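Local structure of bifunctional GH43-CE protein (Bacteroides eggerthii, 6MLY) at residues V383-S388 with A503-F508; G350-T355 with F489-Y494; G393-L398 with Y405-V410; Y443-C448 with Y458-L463. The protein probably helps to break down arabinoxylan, joining a family 43 glycoside hydrolase, likely a beta-xylosidase, to a carbohydrate esterase in a single chain. All coordinates share one frame; numbering follows the deposited sequence.

Interaction 1: residues V383-S388 with A503-F508; sequences VSMDVS and ADFDYF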
loop_
_atom_site.group_PDB
_atom_site.type_symbol
_atom_site.label_atom_id
_atom_site.label_comp_id
_atom_site.label_asym_id
_atom_site.label_seq_id
_atom_site.Cartn_x
_atom_site.Cartn_y
_atom_site.Cartn_z
ATOM N N VAL A 383 -2.568 6.763 -13.947
ATOM C CA VAL A 383 -3.639 7.432 -14.688
ATOM C C VAL A 383 -3.143 8.791 -15.199
ATOM O O VAL A 383 -2.132 9.315 -14.734
ATOM C CB VAL A 383 -4.904 7.600 -13.825
ATOM C CG1 VAL A 383 -5.750 6.335 -13.796
ATOM C CG2 VAL A 383 -4.568 8.047 -12.416
ATOM N N SER A 384 -3.862 9.318 -16.195
ATOM C CA SER A 384 -3.825 10.719 -16.600
ATOM C C SER A 384 -5.262 11.241 -16.580
ATOM O O SER A 384 -6.153 10.599 -17.148
ATOM C CB SER A 384 -3.198 10.899 -17.966
ATOM O OG SER A 384 -3.386 12.225 -18.455
ATOM N N MET A 385 -5.472 12.390 -15.929
ATOM C CA MET A 385 -6.803 12.922 -15.696
ATOM C C MET A 385 -6.936 14.289 -16.374
ATOM O O MET A 385 -5.993 14.781 -16.981
ATOM C CB MET A 385 -7.080 13.047 -14.194
ATOM C CG MET A 385 -8.439 12.484 -13.779
ATOM S SD MET A 385 -8.518 11.910 -12.062
ATOM C CE MET A 385 -7.216 10.679 -12.090
ATOM N N ASP A 386 -8.147 14.853 -16.295
ATOM C CA ASP A 386 -8.468 16.205 -16.751
ATOM C C ASP A 386 -9.641 16.711 -15.898
ATOM O O ASP A 386 -10.760 16.180 -15.988
ATOM C CB ASP A 386 -8.779 16.237 -18.252
ATOM C CG ASP A 386 -8.719 17.626 -18.873
ATOM O OD1 ASP A 386 -9.081 18.599 -18.181
ATOM O OD2 ASP A 386 -8.316 17.723 -20.050
ATOM N N VAL A 387 -9.372 17.753 -15.100
ATOM C CA VAL A 387 -10.190 18.120 -13.934
ATOM C C VAL A 387 -11.141 19.284 -14.258
ATOM O O VAL A 387 -11.915 19.700 -13.392
ATOM C CB VAL A 387 -9.291 18.468 -12.732
ATOM C CG1 VAL A 387 -8.231 17.403 -12.502
ATOM C CG2 VAL A 387 -8.645 19.834 -12.887
ATOM N N SER A 388 -11.088 19.797 -15.493
ATOM C CA SER A 388 -11.920 20.919 -15.941
ATOM C C SER A 388 -13.382 20.730 -15.513
ATOM O O SER A 388 -14.023 21.679 -15.071
ATOM C CB SER A 388 -11.822 21.084 -17.433
ATOM O OG SER A 388 -10.492 20.855 -17.878
ATOM N N ALA A 503 -14.982 14.056 -14.670
ATOM C CA ALA A 503 -13.532 13.921 -14.663
ATOM C C ALA A 503 -13.121 12.961 -15.782
ATOM O O ALA A 503 -13.506 11.796 -15.768
ATOM C CB ALA A 503 -13.068 13.412 -13.322
ATOM N N ASP A 504 -12.355 13.456 -16.756
ATOM C CA ASP A 504 -11.911 12.627 -17.867
ATOM C C ASP A 504 -10.686 11.827 -17.415
ATOM O O ASP A 504 -9.926 12.296 -16.585
ATOM C CB ASP A 504 -11.603 13.465 -19.109
ATOM C CG ASP A 504 -12.731 14.397 -19.521
ATOM O OD1 ASP A 504 -13.899 14.088 -19.190
ATOM O OD2 ASP A 504 -12.429 15.434 -20.158
ATOM N N PHE A 505 -10.539 10.611 -17.953
ATOM C CA PHE A 505 -9.331 9.796 -17.811
ATOM C C PHE A 505 -8.828 9.419 -19.208
ATOM O O PHE A 505 -9.561 8.776 -19.969
ATOM C CB PHE A 505 -9.610 8.515 -17.024
ATOM C CG PHE A 505 -10.019 8.708 -15.586
ATOM C CD1 PHE A 505 -9.136 8.435 -14.553
ATOM C CD2 PHE A 505 -11.298 9.133 -15.262
ATOM C CE1 PHE A 505 -9.521 8.586 -13.231
ATOM C CE2 PHE A 505 -11.677 9.294 -13.938
ATOM C CZ PHE A 505 -10.788 9.021 -12.924
ATOM N N ASP A 506 -7.595 9.829 -19.541
ATOM C CA ASP A 506 -7.019 9.550 -20.864
ATOM C C ASP A 506 -6.687 8.055 -20.969
ATOM O O ASP A 506 -6.952 7.433 -22.002
ATOM C CB ASP A 506 -5.784 10.410 -21.155
ATOM C CG ASP A 506 -5.281 10.305 -22.589
ATOM O OD1 ASP A 506 -6.081 9.919 -23.475
ATOM O OD2 ASP A 506 -4.092 10.602 -22.814
ATOM N N TYR A 507 -6.103 7.505 -19.894
ATOM C CA TYR A 507 -5.629 6.128 -19.865
ATOM C C TYR A 507 -5.554 5.610 -18.422
ATOM O O TYR A 507 -5.565 6.377 -17.459
ATOM C CB TYR A 507 -4.267 6.010 -20.564
ATOM C CG TYR A 507 -3.098 6.638 -19.844
ATOM C CD1 TYR A 507 -2.428 5.969 -18.831
ATOM C CD2 TYR A 507 -2.637 7.895 -20.197
ATOM C CE1 TYR A 507 -1.345 6.537 -18.178
ATOM C CE2 TYR A 507 -1.558 8.478 -19.552
ATOM C CZ TYR A 507 -0.907 7.799 -18.537
ATOM O OH TYR A 507 0.154 8.382 -17.900
ATOM N N PHE A 508 -5.515 4.279 -18.303
ATOM C CA PHE A 508 -5.007 3.584 -17.129
ATOM C C PHE A 508 -3.838 2.712 -17.588
ATOM O O PHE A 508 -3.894 2.116 -18.653
ATOM C CB PHE A 508 -6.100 2.754 -16.448
ATOM C CG PHE A 508 -5.607 1.828 -15.363
ATOM C CD1 PHE A 508 -5.563 2.238 -14.039
ATOM C CD2 PHE A 508 -5.182 0.544 -15.664
ATOM C CE1 PHE A 508 -5.104 1.388 -13.044
ATOM C CE2 PHE A 508 -4.726 -0.305 -14.669
ATOM C CZ PHE A 508 -4.682 0.119 -13.360
#
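S384 O accepts the N-H of D506 at 2.9 Å, and CA of F505 adds a CA-H...O contact to the same oxygen. Further along, D386 and D504 exchange backbone bonds: D504 N reaches D386 O at 3.2 Å, while the return bond is weak. V383 pairs with F508 and M385 with F505, so S384 alone stands opposite both D506 and Y507. This extra residue in strand 502-511 fits a beta bulge, and D506 there has helix-like backbone angles. The two strands are central neighbours in one sheet of a concanavalin A-like beta sandwich. On the face carrying V383, M385, F505 and F508, M385 lies alongside F505: its CG sits 4.0 Å above the ring plane, toward the rim, and SD makes an oblique Met-aromatic contact. CG1 of V383 meets F505 and F508 at their ring edges. On the other face, CG of Y507 lies between backbone N and carbonyl carbon (chi1 70°), and one ring face covers S384 N, which lies over its centre. An alanine at Y507 would probably uncover S384 N, take away the ring atoms beside S384 CB and open a gap beside Y443. The carboxylates of D386 and D504 lie close, OD2 to OD2 4.7 Å; R348 forms salt bridges to both, and R353 to D504.

Interaction 2: residues G350-T355 with F489-Y494; sequences GYLRLT and FALFNY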
loop_
_atom_site.group_PDB
_atom_site.type_symbol
_atom_site.label_atom_id
_atom_site.label_comp_id
_atom_site.label_asym_id
_atom_site.label_seq_id
_atom_site.Cartn_x
_atom_site.Cartn_y
_atom_site.Cartn_z
ATOM N N GLY A 350 -11.064 8.928 -26.839
ATOM C CA GLY A 350 -9.758 8.611 -26.261
ATOM C C GLY A 350 -9.754 8.702 -24.739
ATOM O O GLY A 350 -8.747 8.365 -24.094
ATOM N N TYR A 351 -10.883 9.146 -24.166
ATOM C CA TYR A 351 -11.027 9.396 -22.735
ATOM C C TYR A 351 -12.248 8.644 -22.180
ATOM O O TYR A 351 -13.291 8.524 -22.845
ATOM C CB TYR A 351 -11.168 10.898 -22.471
ATOM C CG TYR A 351 -9.961 11.742 -22.813
ATOM C CD1 TYR A 351 -9.639 12.042 -24.127
ATOM C CD2 TYR A 351 -9.149 12.267 -21.820
ATOM C CE1 TYR A 351 -8.537 12.820 -24.448
ATOM C CE2 TYR A 351 -8.043 13.044 -22.123
ATOM C CZ TYR A 351 -7.735 13.326 -23.443
ATOM O OH TYR A 351 -6.650 14.102 -23.747
ATOM N N LEU A 352 -12.096 8.127 -20.954
ATOM C CA LEU A 352 -13.198 7.657 -20.109
ATOM C C LEU A 352 -13.693 8.839 -19.271
ATOM O O LEU A 352 -12.880 9.514 -18.628
ATOM C CB LEU A 352 -12.691 6.527 -19.206
ATOM C CG LEU A 352 -13.545 6.226 -17.974
ATOM C CD1 LEU A 352 -14.857 5.571 -18.370
ATOM C CD2 LEU A 352 -12.790 5.345 -16.995
ATOM N N ARG A 353 -15.008 9.086 -19.281
ATOM C CA ARG A 353 -15.589 10.221 -18.562
ATOM C C ARG A 353 -16.600 9.713 -17.529
ATOM O O ARG A 353 -17.732 9.378 -17.879
ATOM C CB ARG A 353 -16.252 11.210 -19.528
ATOM C CG ARG A 353 -16.927 12.392 -18.842
ATOM C CD ARG A 353 -17.448 13.435 -19.812
ATOM N NE ARG A 353 -16.363 14.215 -20.392
ATOM C CZ ARG A 353 -16.522 15.327 -21.101
ATOM N NH1 ARG A 353 -17.732 15.792 -21.355
ATOM N NH2 ARG A 353 -15.464 15.970 -21.559
ATOM N N LEU A 354 -16.175 9.697 -16.260
ATOM C CA LEU A 354 -17.047 9.418 -15.122
ATOM C C LEU A 354 -17.716 10.729 -14.690
ATOM O O LEU A 354 -17.029 11.705 -14.425
ATOM C CB LEU A 354 -16.217 8.817 -13.981
ATOM C CG LEU A 354 -15.304 7.654 -14.363
ATOM C CD1 LEU A 354 -14.483 7.193 -13.171
ATOM C CD2 LEU A 354 -16.105 6.496 -14.936
ATOM N N THR A 355 -19.053 10.739 -14.655
ATOM C CA THR A 355 -19.855 11.882 -14.221
ATOM C C THR A 355 -20.570 11.515 -12.915
ATOM O O THR A 355 -20.866 10.350 -12.660
ATOM C CB THR A 355 -20.840 12.311 -15.318
ATOM O OG1 THR A 355 -20.087 12.637 -16.486
ATOM C CG2 THR A 355 -21.700 13.499 -14.941
ATOM N N PHE A 489 -6.946 -1.615 -7.795
ATOM C CA PHE A 489 -6.841 -0.290 -8.375
ATOM C C PHE A 489 -8.260 0.195 -8.685
ATOM O O PHE A 489 -9.122 -0.603 -9.031
ATOM C CB PHE A 489 -5.947 -0.311 -9.618
ATOM C CG PHE A 489 -4.508 -0.652 -9.331
ATOM C CD1 PHE A 489 -3.717 0.198 -8.576
ATOM C CD2 PHE A 489 -3.941 -1.821 -9.811
ATOM C CE1 PHE A 489 -2.393 -0.116 -8.305
ATOM C CE2 PHE A 489 -2.618 -2.134 -9.539
ATOM C CZ PHE A 489 -1.847 -1.285 -8.783
ATOM N N ALA A 490 -8.491 1.503 -8.542
ATOM C CA ALA A 490 -9.832 2.069 -8.607
ATOM C C ALA A 490 -9.786 3.487 -9.190
ATOM O O ALA A 490 -9.156 4.375 -8.605
ATOM C CB ALA A 490 -10.440 2.061 -7.225
ATOM N N LEU A 491 -10.439 3.680 -10.346
ATOM C CA LEU A 491 -10.742 5.011 -10.868
ATOM C C LEU A 491 -12.045 5.471 -10.206
ATOM O O LEU A 491 -13.018 4.730 -10.217
ATOM C CB LEU A 491 -10.903 4.995 -12.395
ATOM C CG LEU A 491 -9.819 4.310 -13.231
ATOM C CD1 LEU A 491 -9.530 5.112 -14.492
ATOM C CD2 LEU A 491 -8.531 4.086 -12.461
ATOM N N PHE A 492 -12.054 6.685 -9.637
ATOM C CA PHE A 492 -13.242 7.206 -8.953
ATOM C C PHE A 492 -13.438 8.693 -9.273
ATOM O O PHE A 492 -12.555 9.337 -9.827
ATOM C CB PHE A 492 -13.146 6.957 -7.444
ATOM C CG PHE A 492 -12.063 7.721 -6.726
ATOM C CD1 PHE A 492 -10.786 7.196 -6.594
ATOM C CD2 PHE A 492 -12.327 8.956 -6.153
ATOM C CE1 PHE A 492 -9.799 7.895 -5.918
ATOM C CE2 PHE A 492 -11.336 9.657 -5.480
ATOM C CZ PHE A 492 -10.073 9.126 -5.366
ATOM N N ASN A 493 -14.632 9.193 -8.929
ATOM C CA ASN A 493 -15.049 10.575 -9.103
ATOM C C ASN A 493 -16.454 10.743 -8.521
ATOM O O ASN A 493 -17.428 10.355 -9.157
ATOM C CB ASN A 493 -15.080 11.020 -10.570
ATOM C CG ASN A 493 -15.587 12.440 -10.738
ATOM O OD1 ASN A 493 -15.562 13.233 -9.796
ATOM N ND2 ASN A 493 -16.050 12.775 -11.931
ATOM N N TYR A 494 -16.555 11.355 -7.337
ATOM C CA TYR A 494 -17.841 11.500 -6.667
ATOM C C TYR A 494 -17.956 12.867 -5.998
ATOM O O TYR A 494 -16.954 13.495 -5.712
ATOM C CB TYR A 494 -18.025 10.410 -5.617
ATOM C CG TYR A 494 -17.021 10.435 -4.494
ATOM C CD1 TYR A 494 -17.377 10.886 -3.235
ATOM C CD2 TYR A 494 -15.726 9.981 -4.680
ATOM C CE1 TYR A 494 -16.470 10.895 -2.189
ATOM C CE2 TYR A 494 -14.807 9.978 -3.643
ATOM C CZ TYR A 494 -15.182 10.435 -2.391
ATOM O OH TYR A 494 -14.288 10.434 -1.359
#
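The amide plane of N493 nearly contains L354 O, which lies 11° out of it and accepts a hydrogen bond from ND2 of N493 at 2.9 Å. Seen from the acceptor the approach is different, since ND2 stands above the carbonyl plane of L354, 47° out of it. CG of N493 is anti to its backbone N (chi1 177°), which starts the side chain on its way across to strand 352-355. F492 leaves its backbone away from strand 352-355, and its ring makes edge-to-face contacts with F363 and F395. CD2 of F492 in turn lies in plane at the edge of the Y494 ring. The remaining contact is aliphatic. L352 CD2 meets L491 CD1 at 4.1 Å, the two side chains crossing obliquely. L354 sends CD1 toward the backbone of 491-492 and comes within 4.3 Å of L491 CB. No backbone bond joins the two segments; the grip is one side-chain hydrogen bond from N493 and the packing of L352 and L354 against L491, all of it buried. Strand 352-355 belongs to one sheet of the beta sandwich and strand 488-491 to the other, so the leucines meet in the interior between the layers. L352 and L354 are backbone-bonded to strand 502-511, whose F505 also packs on L491, while A490 and F492 are bonded to strand 395-401.

Interaction 3: residues G393-L398 with Y405-V410; sequences GDFAGL and YGQVGV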
loop_
_atom_site.group_PDB
_atom_site.type_symbol
_atom_site.label_atom_id
_atom_site.label_comp_id
_atom_site.label_asym_id
_atom_site.label_seq_id
_atom_site.Cartn_x
_atom_site.Cartn_y
_atom_site.Cartn_z
ATOM N N GLY A 393 -16.613 20.405 -4.388
ATOM C CA GLY A 393 -16.761 19.300 -3.436
ATOM C C GLY A 393 -16.549 17.925 -4.055
ATOM O O GLY A 393 -16.591 16.922 -3.337
ATOM N N ASP A 394 -16.328 17.864 -5.376
ATOM C CA ASP A 394 -16.089 16.588 -6.067
ATOM C C ASP A 394 -14.658 16.122 -5.763
ATOM O O ASP A 394 -13.794 16.924 -5.400
ATOM C CB ASP A 394 -16.346 16.691 -7.577
ATOM C CG ASP A 394 -17.813 16.976 -7.957
ATOM O OD1 ASP A 394 -18.612 17.204 -7.024
ATOM O OD2 ASP A 394 -18.146 16.958 -9.190
ATOM N N PHE A 395 -14.432 14.814 -5.917
ATOM C CA PHE A 395 -13.169 14.179 -5.564
ATOM C C PHE A 395 -12.935 12.990 -6.501
ATOM O O PHE A 395 -13.655 12.009 -6.423
ATOM C CB PHE A 395 -13.206 13.774 -4.087
ATOM C CG PHE A 395 -11.922 13.229 -3.514
ATOM C CD1 PHE A 395 -10.690 13.502 -4.095
ATOM C CD2 PHE A 395 -11.947 12.469 -2.355
ATOM C CE1 PHE A 395 -9.519 13.000 -3.546
ATOM C CE2 PHE A 395 -10.776 11.968 -1.808
ATOM C CZ PHE A 395 -9.564 12.235 -2.402
ATOM N N ALA A 396 -11.931 13.101 -7.380
ATOM C CA ALA A 396 -11.698 12.132 -8.454
ATOM C C ALA A 396 -10.204 11.832 -8.583
ATOM O O ALA A 396 -9.418 12.738 -8.812
ATOM C CB ALA A 396 -12.243 12.672 -9.751
ATOM N N GLY A 397 -9.836 10.548 -8.471
ATOM C CA GLY A 397 -8.444 10.131 -8.567
ATOM C C GLY A 397 -8.290 8.628 -8.721
ATOM O O GLY A 397 -9.136 7.963 -9.327
ATOM N N LEU A 398 -7.185 8.111 -8.170
ATOM C CA LEU A 398 -6.820 6.692 -8.185
ATOM C C LEU A 398 -6.810 6.186 -6.736
ATOM O O LEU A 398 -6.430 6.932 -5.831
ATOM C CB LEU A 398 -5.439 6.550 -8.835
ATOM C CG LEU A 398 -4.922 5.125 -9.025
ATOM C CD1 LEU A 398 -5.634 4.447 -10.183
ATOM C CD2 LEU A 398 -3.420 5.123 -9.257
ATOM N N TYR A 405 -8.750 1.702 2.784
ATOM C CA TYR A 405 -8.371 2.135 1.436
ATOM C C TYR A 405 -7.321 3.244 1.514
ATOM O O TYR A 405 -7.008 3.727 2.598
ATOM C CB TYR A 405 -9.595 2.640 0.663
ATOM C CG TYR A 405 -10.378 3.729 1.351
ATOM C CD1 TYR A 405 -11.534 3.434 2.055
ATOM C CD2 TYR A 405 -9.973 5.055 1.304
ATOM C CE1 TYR A 405 -12.265 4.422 2.694
ATOM C CE2 TYR A 405 -10.694 6.056 1.936
ATOM C CZ TYR A 405 -11.847 5.739 2.635
ATOM O OH TYR A 405 -12.578 6.704 3.266
ATOM N N GLY A 406 -6.811 3.639 0.340
ATOM C CA GLY A 406 -5.953 4.806 0.172
ATOM C C GLY A 406 -6.253 5.518 -1.135
ATOM O O GLY A 406 -6.239 4.896 -2.183
ATOM N N GLN A 407 -6.515 6.830 -1.057
ATOM C CA GLN A 407 -6.877 7.662 -2.209
ATOM C C GLN A 407 -5.700 8.558 -2.598
ATOM O O GLN A 407 -4.764 8.730 -1.830
ATOM C CB GLN A 407 -8.097 8.526 -1.887
ATOM C CG GLN A 407 -9.363 7.715 -1.654
ATOM C CD GLN A 407 -10.525 8.563 -1.196
ATOM O OE1 GLN A 407 -10.445 9.283 -0.199
ATOM N NE2 GLN A 407 -11.632 8.460 -1.919
ATOM N N VAL A 408 -5.773 9.094 -3.818
ATOM C CA VAL A 408 -4.956 10.210 -4.283
ATOM C C VAL A 408 -5.663 10.811 -5.502
ATOM O O VAL A 408 -5.886 10.101 -6.490
ATOM C CB VAL A 408 -3.508 9.796 -4.610
ATOM C CG1 VAL A 408 -3.423 8.825 -5.779
ATOM C CG2 VAL A 408 -2.632 11.012 -4.871
ATOM N N GLY A 409 -6.030 12.098 -5.416
ATOM C CA GLY A 409 -6.876 12.733 -6.431
ATOM C C GLY A 409 -6.991 14.240 -6.267
ATOM O O GLY A 409 -6.443 14.829 -5.333
ATOM N N VAL A 410 -7.728 14.853 -7.199
ATOM C CA VAL A 410 -7.968 16.287 -7.242
ATOM C C VAL A 410 -9.329 16.581 -6.604
ATOM O O VAL A 410 -10.367 16.358 -7.211
ATOM C CB VAL A 410 -7.896 16.814 -8.688
ATOM C CG1 VAL A 410 -8.417 18.241 -8.808
ATOM C CG2 VAL A 410 -6.482 16.711 -9.241
#
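G397 and G409 face each other as a non-hydrogen-bonded pair with CA atoms 3.7 Å apart, and this is the tight part of the hairpin. A CB on either residue would run into the opposite backbone. Hydrogen bonds flank the pair: L398 N to V408 O at 2.9 Å, and V410 N to A396 O at 3.2 Å. Packing is looser on the face with A396, L398, V408 and V410, though no part of the contact is open to solvent; L398 CB and V408 CG1 are 4.3 Å apart. CG of F395 is anti to the backbone N (chi1 -174°), and CE1 of its ring lies beside G409, whose carbonyl carbon is in plane at the edge. The amide of Q407 meets the same ring through OE1, also at the edge, its plane turned 71° from the ring. The hairpin lies between strands 488-491 and 418-423 in its sheet, and V408, V410 and L398 pack on strand 441-449 of the opposing sheet.

Interaction 4: residues Y443-C448 with Y458-L463; sequences YFKAEC and YFYYSL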
loop_
_atom_site.group_PDB
_atom_site.type_symbol
_atom_site.label_atom_id
_atom_site.label_comp_id
_atom_site.label_asym_id
_atom_site.label_seq_id
_atom_site.Cartn_x
_atom_site.Cartn_y
_atom_site.Cartn_z
ATOM N N TYR A 443 -1.561 13.841 -13.284
ATOM C CA TYR A 443 -1.210 12.428 -13.338
ATOM C C TYR A 443 -1.187 11.872 -11.910
ATOM O O TYR A 443 -1.008 12.625 -10.952
ATOM C CB TYR A 443 0.136 12.251 -14.046
ATOM C CG TYR A 443 0.166 12.693 -15.489
ATOM C CD1 TYR A 443 0.318 14.029 -15.831
ATOM C CD2 TYR A 443 0.051 11.775 -16.522
ATOM C CE1 TYR A 443 0.343 14.440 -17.154
ATOM C CE2 TYR A 443 0.082 12.169 -17.851
ATOM C CZ TYR A 443 0.230 13.506 -18.169
ATOM O OH TYR A 443 0.259 13.895 -19.474
ATOM N N PHE A 444 -1.396 10.555 -11.784
ATOM C CA PHE A 444 -1.325 9.841 -10.502
ATOM C C PHE A 444 -0.730 8.445 -10.710
ATOM O O PHE A 444 -0.835 7.869 -11.792
ATOM C CB PHE A 444 -2.701 9.723 -9.841
ATOM C CG PHE A 444 -3.324 11.036 -9.439
ATOM C CD1 PHE A 444 -2.827 11.760 -8.366
ATOM C CD2 PHE A 444 -4.406 11.551 -10.132
ATOM C CE1 PHE A 444 -3.403 12.966 -7.995
ATOM C CE2 PHE A 444 -4.981 12.757 -9.761
ATOM C CZ PHE A 444 -4.480 13.462 -8.693
ATOM N N LYS A 445 -0.121 7.924 -9.639
ATOM C CA LYS A 445 0.535 6.622 -9.611
ATOM C C LYS A 445 0.304 6.009 -8.225
ATOM O O LYS A 445 0.243 6.720 -7.228
ATOM C CB LYS A 445 2.025 6.786 -9.941
ATOM C CG LYS A 445 2.849 5.503 -10.009
ATOM C CD LYS A 445 4.096 5.610 -10.887
ATOM C CE LYS A 445 5.201 6.451 -10.279
ATOM N NZ LYS A 445 6.423 6.460 -11.121
ATOM N N ALA A 446 0.141 4.686 -8.186
ATOM C CA ALA A 446 -0.027 3.942 -6.944
ATOM C C ALA A 446 0.811 2.664 -7.027
ATOM O O ALA A 446 0.578 1.846 -7.902
ATOM C CB ALA A 446 -1.487 3.637 -6.722
ATOM N N GLU A 447 1.791 2.533 -6.127
ATOM C CA GLU A 447 2.699 1.387 -6.076
ATOM C C GLU A 447 2.224 0.414 -4.991
ATOM O O GLU A 447 1.557 0.816 -4.037
ATOM C CB GLU A 447 4.133 1.831 -5.779
ATOM C CG GLU A 447 4.727 2.754 -6.832
ATOM C CD GLU A 447 6.233 2.926 -6.732
ATOM O OE1 GLU A 447 6.700 3.403 -5.674
ATOM O OE2 GLU A 447 6.934 2.563 -7.708
ATOM N N CYS A 448 2.587 -0.863 -5.165
ATOM C CA CYS A 448 2.249 -1.949 -4.244
ATOM C C CYS A 448 3.467 -2.858 -4.049
ATOM O O CYS A 448 4.020 -3.380 -5.025
ATOM C CB CYS A 448 1.102 -2.805 -4.776
ATOM S SG CYS A 448 -0.502 -1.955 -4.853
ATOM N N TYR A 458 2.395 3.022 -1.849
ATOM C CA TYR A 458 2.930 4.375 -2.017
ATOM C C TYR A 458 2.141 5.093 -3.120
ATOM O O TYR A 458 1.953 4.545 -4.207
ATOM C CB TYR A 458 4.417 4.346 -2.391
ATOM C CG TYR A 458 5.268 3.365 -1.623
ATOM C CD1 TYR A 458 5.307 3.370 -0.236
ATOM C CD2 TYR A 458 6.064 2.445 -2.290
ATOM C CE1 TYR A 458 6.098 2.472 0.468
ATOM C CE2 TYR A 458 6.858 1.540 -1.602
ATOM C CZ TYR A 458 6.876 1.551 -0.219
ATOM O OH TYR A 458 7.663 0.653 0.446
ATOM N N PHE A 459 1.706 6.325 -2.834
ATOM C CA PHE A 459 1.011 7.170 -3.805
ATOM C C PHE A 459 1.919 8.321 -4.249
ATOM O O PHE A 459 2.715 8.835 -3.460
ATOM C CB PHE A 459 -0.285 7.721 -3.211
ATOM C CG PHE A 459 -1.285 6.659 -2.833
ATOM C CD1 PHE A 459 -1.289 6.112 -1.560
ATOM C CD2 PHE A 459 -2.217 6.200 -3.752
ATOM C CE1 PHE A 459 -2.210 5.132 -1.216
ATOM C CE2 PHE A 459 -3.136 5.221 -3.405
ATOM C CZ PHE A 459 -3.131 4.688 -2.137
ATOM N N TYR A 460 1.777 8.706 -5.523
ATOM C CA TYR A 460 2.463 9.849 -6.117
ATOM C C TYR A 460 1.457 10.659 -6.946
ATOM O O TYR A 460 0.392 10.140 -7.311
ATOM C CB TYR A 460 3.599 9.412 -7.050
ATOM C CG TYR A 460 4.640 8.483 -6.475
ATOM C CD1 TYR A 460 5.953 8.898 -6.314
ATOM C CD2 TYR A 460 4.335 7.171 -6.154
ATOM C CE1 TYR A 460 6.927 8.048 -5.816
ATOM C CE2 TYR A 460 5.298 6.310 -5.652
ATOM C CZ TYR A 460 6.599 6.749 -5.483
ATOM O OH TYR A 460 7.547 5.900 -4.995
ATOM N N TYR A 461 1.815 11.917 -7.244
ATOM C CA TYR A 461 1.143 12.717 -8.274
ATOM C C TYR A 461 2.200 13.197 -9.275
ATOM O O TYR A 461 3.381 12.922 -9.106
ATOM C CB TYR A 461 0.333 13.855 -7.649
ATOM C CG TYR A 461 1.123 15.059 -7.201
ATOM C CD1 TYR A 461 1.431 16.085 -8.082
ATOM C CD2 TYR A 461 1.533 15.197 -5.885
ATOM C CE1 TYR A 461 2.147 17.200 -7.674
ATOM C CE2 TYR A 461 2.245 16.307 -5.457
ATOM C CZ TYR A 461 2.551 17.315 -6.356
ATOM O OH TYR A 461 3.254 18.412 -5.950
ATOM N N SER A 462 1.749 13.885 -10.327
ATOM C CA SER A 462 2.632 14.420 -11.356
ATOM C C SER A 462 1.852 15.381 -12.267
ATOM O O SER A 462 0.667 15.175 -12.510
ATOM C CB SER A 462 3.291 13.305 -12.128
ATOM O OG SER A 462 3.993 13.802 -13.256
ATOM N N LEU A 463 2.535 16.432 -12.748
ATOM C CA LEU A 463 1.959 17.463 -13.627
ATOM C C LEU A 463 2.451 17.261 -15.067
ATOM O O LEU A 463 2.164 18.074 -15.942
ATOM C CB LEU A 463 2.380 18.844 -13.108
ATOM C CG LEU A 463 2.192 19.088 -11.610
ATOM C CD1 LEU A 463 2.499 20.534 -11.256
ATOM C CD2 LEU A 463 0.784 18.729 -11.163
#
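Strands 443-448 and 458-462 run antiparallel at 162°, Y443-S462 and K445-Y460 forming hydrogen-bonded pairs that alternate with F444-Y461 and A446-F459; Y443 N reaches S462 O at 2.7 Å. The main side-chain bond joins Y460 OH to E447 OE1 at 2.7 Å, the hydroxyl donating from above the carboxylate plane. CG of E447 is anti to the carbonyl carbon (chi1 -62°), and the extended chain beyond carries the carboxylate to Y460. The ring and carboxylate planes are nearly perpendicular, 86° apart, and S515 binds the other oxygen, OE2. K445 lays CE over one face of the Y460 ring, toward its rim. A phenylalanine at Y460 would probably leave E447 OE1 without its hydroxyl donor and the carboxylate freer to turn. On the opposite face, F444 CE1 packs on Y461 CB at 3.9 Å and A446 CB on the ring of F459. These apolar groups point inward, F459 touching M421 of the facing sheet, as expected of a beta hairpin in a concanavalin A-like sandwich.

How the interactions relate
All four contacts lie in the concanavalin A-like domain, away from the annotated sites. Interactions 1 and 4 tie neighbouring strands of one sheet, linked by V383 N to F444 O; interaction 3 is a hairpin of the facing sheet, and interaction 2 bridges the two. Interactions 2 and 3 are buried throughout, held by leucines, an amide and paired glycines. Interactions 1 and 4 are two-sided: their inner faces are apolar and aromatic, their outer faces carry carboxylates, tyrosines and a lysine, some partly exposed. The inner faces converge, M385 CE packing on G397 and F444, and F444 on G409. A probable backbone bond from F505 N to L352 O joins interactions 1 and 2.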